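Local coordinates for uncharacterized protein Atu2773 (Agrobacterium tumefaciens, PDB 2QV5) that is of unknown function but belongs to the divergent polysaccharide deacetylase family and so probably acts on a carbohydrate, at residues I34-Q47 with V57-W71. Residues are numbered along the deposited sequence; the frame is centred on the assembly and turned at random.
Sequences IVVGGLGLSQTGSQ and VTLGFAASGNSLQRW
Gln43 sets CG anti to its carbonyl carbon, beside the backbone N (chi1 -61°), and its chain bends at chi2, which carries its amide to the indole N-H of Trp71, whose own CG is likewise anti (chi1 -59°). Gln43 lies on the helix of a beta-alpha-beta unit and Trp71 on the next helix; strands 30-39 and 58-62 pair in the parallel core sheet of this domain, assigned to the divergent polysaccharide deacetylase family. Trp71 NE1 donates to Gln43 OE1 at 2.7 Å; the oxygen lies near the ring plane, although the N-H arrives above the amide's carbonyl plane. Gln43 NE2 gives a longer bond (3.2 Å) to Asn66 O from well above its carbonyl plane, so both ends of the amide bond to 57-71. Over one indole face, Ser46 CB stands 3.6 Å from the centroid of the five-membered ring, a CH-pi contact, while Gln47 CB packs against Trp71 CH2. Deeper in, Leu39 CB lies over the centre of the Phe61 ring, almost on its normal, a second CH-pi contact. The strands slip by one residue between Val36 and Leu39, a beta bulge, after which Leu39 N donates to Gly60 O and Leu39 O accepts from Ala62 N. Beyond the strands, Gly40 lies against Gly65; its O accepts from Asn66 N at 2.8 Å, and its N donates to Ser46 OG, nearly straight at 171°.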
ATOM      1  N   ILE A  34      -7.642   3.402   4.048  1.00  5.58           N
ATOM      2  CA  ILE A  34      -7.352   4.234   2.870  1.00  6.95           C
ATOM      3  C   ILE A  34      -5.847   4.366   2.801  1.00  7.86           C
ATOM      4  O   ILE A  34      -5.220   4.735   3.796  1.00 10.27           O
ATOM      5  CB  ILE A  34      -7.992   5.655   2.940  1.00  6.72           C
ATOM      6  CG1 ILE A  34      -9.520   5.590   2.846  1.00 16.86           C
ATOM      7  CG2 ILE A  34      -7.439   6.557   1.805  1.00  9.82           C
ATOM      8  CD1 ILE A  34     -10.227   6.773   3.498  1.00 21.79           C
ATOM      9  N   VAL A  35      -5.276   4.021   1.649  1.00 10.56           N
ATOM     10  CA  VAL A  35      -3.866   4.209   1.396  1.00  9.75           C
ATOM     11  C   VAL A  35      -3.649   5.404   0.469  1.00  8.54           C
ATOM     12  O   VAL A  35      -4.215   5.479  -0.631  1.00 11.41           O
ATOM     13  CB  VAL A  35      -3.224   2.939   0.780  1.00 12.76           C
ATOM     14  CG1 VAL A  35      -1.707   3.085   0.660  1.00 15.90           C
ATOM     15  CG2 VAL A  35      -3.582   1.722   1.593  1.00 12.53           C
ATOM     16  N   VAL A  36      -2.833   6.349   0.923  1.00 12.71           N
ATOM     17  CA  VAL A  36      -2.379   7.416   0.052  1.00 13.09           C
ATOM     18  C   VAL A  36      -0.917   7.117  -0.259  1.00 16.15           C
ATOM     19  O   VAL A  36      -0.060   7.139   0.629  1.00  9.87           O
ATOM     20  CB  VAL A  36      -2.570   8.827   0.667  1.00 12.28           C
ATOM     21  CG1 VAL A  36      -2.008   9.900  -0.283  1.00 15.65           C
ATOM     22  CG2 VAL A  36      -4.042   9.099   0.936  1.00 11.80           C
ATOM     23  N   GLY A  37      -0.644   6.818  -1.524  1.00  8.43           N
ATOM     24  CA  GLY A  37       0.687   6.403  -1.923  1.00  9.75           C
ATOM     25  C   GLY A  37       1.479   7.487  -2.628  1.00 13.63           C
ATOM     26  O   GLY A  37       1.010   8.621  -2.784  1.00 14.28           O
ATOM     27  N   GLY A  38       2.691   7.142  -3.041  1.00 15.73           N
ATOM     28  CA  GLY A  38       3.546   8.086  -3.754  1.00 16.88           C
ATOM     29  C   GLY A  38       4.428   8.955  -2.871  1.00 17.93           C
ATOM     30  O   GLY A  38       5.093   9.853  -3.379  1.00 19.87           O
ATOM     31  N   LEU A  39       4.460   8.691  -1.561  1.00 12.42           N
ATOM     32  CA  LEU A  39       5.322   9.477  -0.656  1.00 14.59           C
ATOM     33  C   LEU A  39       6.793   9.356  -1.005  1.00 13.35           C
ATOM     34  O   LEU A  39       7.271   8.265  -1.338  1.00 13.70           O
ATOM     35  CB  LEU A  39       5.081   9.137   0.824  1.00 12.47           C
ATOM     36  CG  LEU A  39       3.972   9.997   1.431  1.00 16.89           C
ATOM     37  CD1 LEU A  39       2.598   9.434   1.166  1.00 13.51           C
ATOM     38  CD2 LEU A  39       4.198  10.148   2.904  1.00 27.89           C
ATOM     39  N   GLY A  40       7.485  10.495  -0.982  1.00 12.10           N
ATOM     40  CA  GLY A  40       8.885  10.579  -1.387  1.00 15.61           C
ATOM     41  C   GLY A  40       9.096  11.071  -2.817  1.00 13.19           C
ATOM     42  O   GLY A  40      10.185  11.517  -3.154  1.00 17.38           O
ATOM     43  N   LEU A  41       8.064  11.006  -3.654  1.00 13.88           N
ATOM     44  CA  LEU A  41       8.183  11.469  -5.047  1.00 16.35           C
ATOM     45  C   LEU A  41       8.200  12.992  -5.198  1.00 20.96           C
ATOM     46  O   LEU A  41       9.024  13.537  -5.942  1.00 19.37           O
ATOM     47  CB  LEU A  41       7.097  10.854  -5.943  1.00 16.80           C
ATOM     48  CG  LEU A  41       7.089   9.328  -6.073  1.00 13.89           C
ATOM     49  CD1 LEU A  41       5.796   8.823  -6.735  1.00 22.28           C
ATOM     50  CD2 LEU A  41       8.340   8.788  -6.789  1.00 19.52           C
ATOM     51  N   SER A  42       7.265  13.672  -4.533  1.00 17.88           N
ATOM     52  CA  SER A  42       7.292  15.133  -4.441  1.00 15.47           C
ATOM     53  C   SER A  42       7.543  15.539  -3.015  1.00 18.93           C
ATOM     54  O   SER A  42       6.828  15.106  -2.110  1.00 13.14           O
ATOM     55  CB  SER A  42       5.977  15.752  -4.910  1.00 17.10           C
ATOM     56  OG  SER A  42       5.852  17.082  -4.434  1.00 22.38           O
ATOM     57  N   GLN A  43       8.544  16.385  -2.804  1.00 13.49           N
ATOM     58  CA  GLN A  43       8.839  16.853  -1.458  1.00 14.08           C
ATOM     59  C   GLN A  43       7.735  17.728  -0.863  1.00 17.19           C
ATOM     60  O   GLN A  43       7.389  17.575   0.308  1.00 11.50           O
ATOM     61  CB  GLN A  43      10.218  17.534  -1.399  1.00 16.58           C
ATOM     62  CG  GLN A  43      11.372  16.597  -1.794  1.00 16.03           C
ATOM     63  CD  GLN A  43      11.313  15.235  -1.093  1.00 12.50           C
ATOM     64  OE1 GLN A  43      11.372  15.160   0.135  1.00 18.77           O
ATOM     65  NE2 GLN A  43      11.200  14.159  -1.878  1.00 13.76           N
ATOM     66  N   THR A  44       7.180  18.637  -1.661  1.00 15.18           N
ATOM     67  CA  THR A  44       6.085  19.484  -1.189  1.00 18.42           C
ATOM     68  C   THR A  44       4.791  18.683  -1.054  1.00 17.15           C
ATOM     69  O   THR A  44       4.015  18.897  -0.118  1.00 18.98           O
ATOM     70  CB  THR A  44       5.864  20.739  -2.081  1.00 20.54           C
ATOM     71  OG1 THR A  44       5.865  20.363  -3.465  1.00 21.14           O
ATOM     72  CG2 THR A  44       6.951  21.785  -1.829  1.00 21.63           C
ATOM     73  N   GLY A  45       4.565  17.759  -1.983  1.00 13.43           N
ATOM     74  CA  GLY A  45       3.424  16.836  -1.895  1.00 15.40           C
ATOM     75  C   GLY A  45       3.468  15.902  -0.687  1.00 13.48           C
ATOM     76  O   GLY A  45       2.433  15.629  -0.077  1.00 13.37           O
ATOM     77  N   SER A  46       4.668  15.425  -0.336  1.00 10.59           N
ATOM     78  CA  SER A  46       4.850  14.548   0.826  1.00 11.18           C
ATOM     79  C   SER A  46       4.648  15.325   2.113  1.00 13.22           C
ATOM     80  O   SER A  46       4.036  14.811   3.051  1.00 10.76           O
ATOM     81  CB  SER A  46       6.233  13.885   0.813  1.00  7.48           C
ATOM     82  OG  SER A  46       6.333  13.011  -0.303  1.00 13.08           O
ATOM     83  N   GLN A  47       5.158  16.561   2.145  1.00  8.05           N
ATOM     84  CA  GLN A  47       4.959  17.464   3.286  1.00 19.26           C
ATOM     85  C   GLN A  47       3.483  17.735   3.538  1.00 17.44           C
ATOM     86  O   GLN A  47       3.033  17.687   4.683  1.00 15.09           O
ATOM     87  CB  GLN A  47       5.695  18.787   3.079  1.00 17.69           C
ATOM     88  CG  GLN A  47       5.784  19.644   4.343  1.00 27.56           C
ATOM     89  CD  GLN A  47       6.681  20.854   4.175  1.00 33.05           C
ATOM     90  OE1 GLN A  47       7.015  21.251   3.055  1.00 39.00           O
ATOM     91  NE2 GLN A  47       7.072  21.454   5.296  1.00 40.78           N
ATOM     92  N   VAL A  57      -4.970   7.186   8.254  1.00 11.14           N
ATOM     93  CA  VAL A  57      -4.712   6.974   6.836  1.00 12.24           C
ATOM     94  C   VAL A  57      -3.353   6.303   6.677  1.00  6.36           C
ATOM     95  O   VAL A  57      -2.325   6.796   7.169  1.00 14.15           O
ATOM     96  CB  VAL A  57      -4.798   8.302   6.052  1.00 11.21           C
ATOM     97  CG1 VAL A  57      -4.438   8.114   4.564  1.00 14.39           C
ATOM     98  CG2 VAL A  57      -6.198   8.895   6.179  1.00 14.33           C
ATOM     99  N   THR A  58      -3.353   5.169   5.988  1.00 11.62           N
ATOM    100  CA  THR A  58      -2.135   4.409   5.718  1.00  9.17           C
ATOM    101  C   THR A  58      -1.361   5.127   4.612  1.00  6.65           C
ATOM    102  O   THR A  58      -1.961   5.618   3.660  1.00  8.64           O
ATOM    103  CB  THR A  58      -2.495   2.968   5.306  1.00 14.14           C
ATOM    104  OG1 THR A  58      -3.205   2.349   6.385  1.00  8.67           O
ATOM    105  CG2 THR A  58      -1.254   2.132   4.958  1.00 11.14           C
ATOM    106  N   LEU A  59      -0.039   5.207   4.746  1.00  7.44           N
ATOM    107  CA  LEU A  59       0.771   5.898   3.732  1.00 10.06           C
ATOM    108  C   LEU A  59       1.668   4.948   2.942  1.00  9.26           C
ATOM    109  O   LEU A  59       2.369   4.116   3.515  1.00 11.62           O
ATOM    110  CB  LEU A  59       1.581   7.042   4.370  1.00 10.78           C
ATOM    111  CG  LEU A  59       0.768   8.077   5.179  1.00  7.75           C
ATOM    112  CD1 LEU A  59       1.700   9.074   5.849  1.00 11.73           C
ATOM    113  CD2 LEU A  59      -0.251   8.812   4.339  1.00  8.24           C
ATOM    114  N   GLY A  60       1.636   5.065   1.617  1.00 10.43           N
ATOM    115  CA  GLY A  60       2.502   4.267   0.755  1.00 10.72           C
ATOM    116  C   GLY A  60       3.732   5.067   0.367  1.00 10.80           C
ATOM    117  O   GLY A  60       3.611   6.209  -0.105  1.00 12.36           O
ATOM    118  N   PHE A  61       4.908   4.485   0.596  1.00  7.26           N
ATOM    119  CA  PHE A  61       6.174   5.170   0.319  1.00  9.53           C
ATOM    120  C   PHE A  61       6.748   4.642  -0.985  1.00 15.28           C
ATOM    121  O   PHE A  61       6.841   3.437  -1.176  1.00 18.53           O
ATOM    122  CB  PHE A  61       7.168   4.953   1.471  1.00  9.24           C
ATOM    123  CG  PHE A  61       6.965   5.898   2.606  1.00 18.69           C
ATOM    124  CD1 PHE A  61       5.758   5.928   3.300  1.00 16.22           C
ATOM    125  CD2 PHE A  61       7.960   6.786   2.961  1.00 21.86           C
ATOM    126  CE1 PHE A  61       5.541   6.818   4.331  1.00 13.28           C
ATOM    127  CE2 PHE A  61       7.754   7.673   3.998  1.00 22.07           C
ATOM    128  CZ  PHE A  61       6.538   7.685   4.693  1.00 19.82           C
ATOM    129  N   ALA A  62       7.116   5.551  -1.883  1.00 15.55           N
ATOM    130  CA  ALA A  62       7.655   5.155  -3.176  1.00 16.61           C
ATOM    131  C   ALA A  62       9.102   4.751  -2.993  1.00 18.26           C
ATOM    132  O   ALA A  62       9.892   5.502  -2.423  1.00 13.80           O
ATOM    133  CB  ALA A  62       7.555   6.288  -4.145  1.00 13.34           C
ATOM    134  N   ALA A  63       9.458   3.564  -3.475  1.00 19.18           N
ATOM    135  CA  ALA A  63      10.820   3.049  -3.271  1.00 23.01           C
ATOM    136  C   ALA A  63      11.861   3.932  -3.972  1.00 25.56           C
ATOM    137  O   ALA A  63      12.944   4.143  -3.448  1.00 21.29           O
ATOM    138  CB  ALA A  63      10.924   1.611  -3.731  1.00 19.21           C
ATOM    139  N   SER A  64      11.495   4.477  -5.134  1.00 27.56           N
ATOM    140  CA  SER A  64      12.349   5.410  -5.885  1.00 29.13           C
ATOM    141  C   SER A  64      12.298   6.865  -5.386  1.00 28.35           C
ATOM    142  O   SER A  64      12.863   7.757  -6.026  1.00 28.66           O
ATOM    143  CB  SER A  64      11.968   5.377  -7.367  1.00 29.87           C
ATOM    144  OG  SER A  64      10.608   5.754  -7.540  1.00 30.31           O
ATOM    145  N   GLY A  65      11.626   7.104  -4.260  1.00 23.07           N
ATOM    146  CA  GLY A  65      11.461   8.456  -3.720  1.00 19.89           C
ATOM    147  C   GLY A  65      12.709   9.021  -3.056  1.00 17.47           C
ATOM    148  O   GLY A  65      13.724   8.331  -2.934  1.00 21.32           O
ATOM    149  N   ASN A  66      12.634  10.280  -2.629  1.00 15.34           N
ATOM    150  CA  ASN A  66      13.756  10.957  -1.960  1.00 13.40           C
ATOM    151  C   ASN A  66      13.329  11.403  -0.562  1.00 13.41           C
ATOM    152  O   ASN A  66      12.129  11.541  -0.312  1.00 13.07           O
ATOM    153  CB  ASN A  66      14.212  12.172  -2.788  1.00 13.92           C
ATOM    154  CG  ASN A  66      14.647  11.793  -4.196  1.00 23.60           C
ATOM    155  OD1 ASN A  66      15.583  11.021  -4.374  1.00 24.42           O
ATOM    156  ND2 ASN A  66      13.966  12.340  -5.204  1.00 18.00           N
ATOM    157  N   SER A  67      14.312  11.611   0.329  1.00 10.35           N
ATOM    158  CA  SER A  67      14.081  11.948   1.742  1.00 15.93           C
ATOM    159  C   SER A  67      13.147  10.946   2.422  1.00 11.60           C
ATOM    160  O   SER A  67      12.328  11.322   3.274  1.00 15.64           O
ATOM    161  CB  SER A  67      13.551  13.382   1.892  1.00 15.94           C
ATOM    162  OG  SER A  67      14.527  14.309   1.453  1.00 21.57           O
ATOM    163  N   LEU A  68      13.285   9.675   2.039  1.00 13.42           N
ATOM    164  CA  LEU A  68      12.418   8.612   2.548  1.00 15.73           C
ATOM    165  C   LEU A  68      12.525   8.480   4.062  1.00 12.82           C
ATOM    166  O   LEU A  68      11.511   8.346   4.732  1.00 13.38           O
ATOM    167  CB  LEU A  68      12.703   7.278   1.859  1.00 16.44           C
ATOM    168  CG  LEU A  68      12.271   7.206   0.385  1.00 17.67           C
ATOM    169  CD1 LEU A  68      12.660   5.881  -0.222  1.00 21.02           C
ATOM    170  CD2 LEU A  68      10.771   7.480   0.188  1.00 22.73           C
ATOM    171  N   GLN A  69      13.745   8.561   4.583  1.00 13.62           N
ATOM    172  CA  GLN A  69      13.969   8.546   6.031  1.00 16.60           C
ATOM    173  C   GLN A  69      13.268   9.712   6.741  1.00 18.90           C
ATOM    174  O   GLN A  69      12.685   9.519   7.817  1.00 15.19           O
ATOM    175  CB  GLN A  69      15.466   8.574   6.330  1.00 16.42           C
ATOM    176  CG  GLN A  69      15.851   7.936   7.640  1.00 40.27           C
ATOM    177  CD  GLN A  69      17.358   7.908   7.852  1.00 48.22           C
ATOM    178  OE1 GLN A  69      17.853   8.309   8.905  1.00 56.01           O
ATOM    179  NE2 GLN A  69      18.092   7.434   6.850  1.00 49.40           N
ATOM    180  N   ARG A  70      13.317  10.907   6.149  1.00 16.64           N
ATOM    181  CA  ARG A  70      12.604  12.067   6.711  1.00 11.08           C
ATOM    182  C   ARG A  70      11.093  11.821   6.771  1.00 13.97           C
ATOM    183  O   ARG A  70      10.468  11.993   7.825  1.00 10.16           O
ATOM    184  CB  ARG A  70      12.872  13.358   5.912  1.00 12.12           C
ATOM    185  CG  ARG A  70      12.121  14.543   6.491  1.00 12.91           C
ATOM    186  CD  ARG A  70      11.835  15.655   5.493  1.00 23.90           C
ATOM    187  NE  ARG A  70      11.226  16.783   6.196  1.00 32.42           N
ATOM    188  CZ  ARG A  70      11.247  18.045   5.783  1.00 35.66           C
ATOM    189  NH1 ARG A  70      11.840  18.372   4.649  1.00 25.82           N
ATOM    190  NH2 ARG A  70      10.668  18.986   6.514  1.00 39.97           N
ATOM    191  N   TRP A  71      10.509  11.417   5.644  1.00  6.37           N
ATOM    192  CA  TRP A  71       9.057  11.228   5.580  1.00  9.28           C
ATOM    193  C   TRP A  71       8.610  10.014   6.420  1.00 10.99           C
ATOM    194  O   TRP A  71       7.535  10.029   7.003  1.00 15.86           O
ATOM    195  CB  TRP A  71       8.542  11.206   4.121  1.00 15.85           C
ATOM    196  CG  TRP A  71       8.890  12.495   3.400  1.00 13.65           C
ATOM    197  CD1 TRP A  71       9.618  12.620   2.255  1.00 14.66           C
ATOM    198  CD2 TRP A  71       8.581  13.837   3.828  1.00 13.99           C
ATOM    199  NE1 TRP A  71       9.769  13.944   1.932  1.00 12.13           N
ATOM    200  CE2 TRP A  71       9.146  14.714   2.879  1.00 15.25           C
ATOM    201  CE3 TRP A  71       7.875  14.378   4.913  1.00 14.54           C
ATOM    202  CZ2 TRP A  71       9.030  16.102   2.982  1.00 17.08           C
ATOM    203  CZ3 TRP A  71       7.767  15.761   5.017  1.00 21.45           C
ATOM    204  CH2 TRP A  71       8.350  16.604   4.060  1.00 18.55           C
TER
HETATM  205  O   HOH W   1      -5.888   3.376   6.698  1.00 11.38           O
HETATM  206  O   HOH W   2      11.695  13.601  -4.731  1.00 21.66           O
HETATM  207  O   HOH W   3      12.592  16.954   1.381  1.00 31.31           O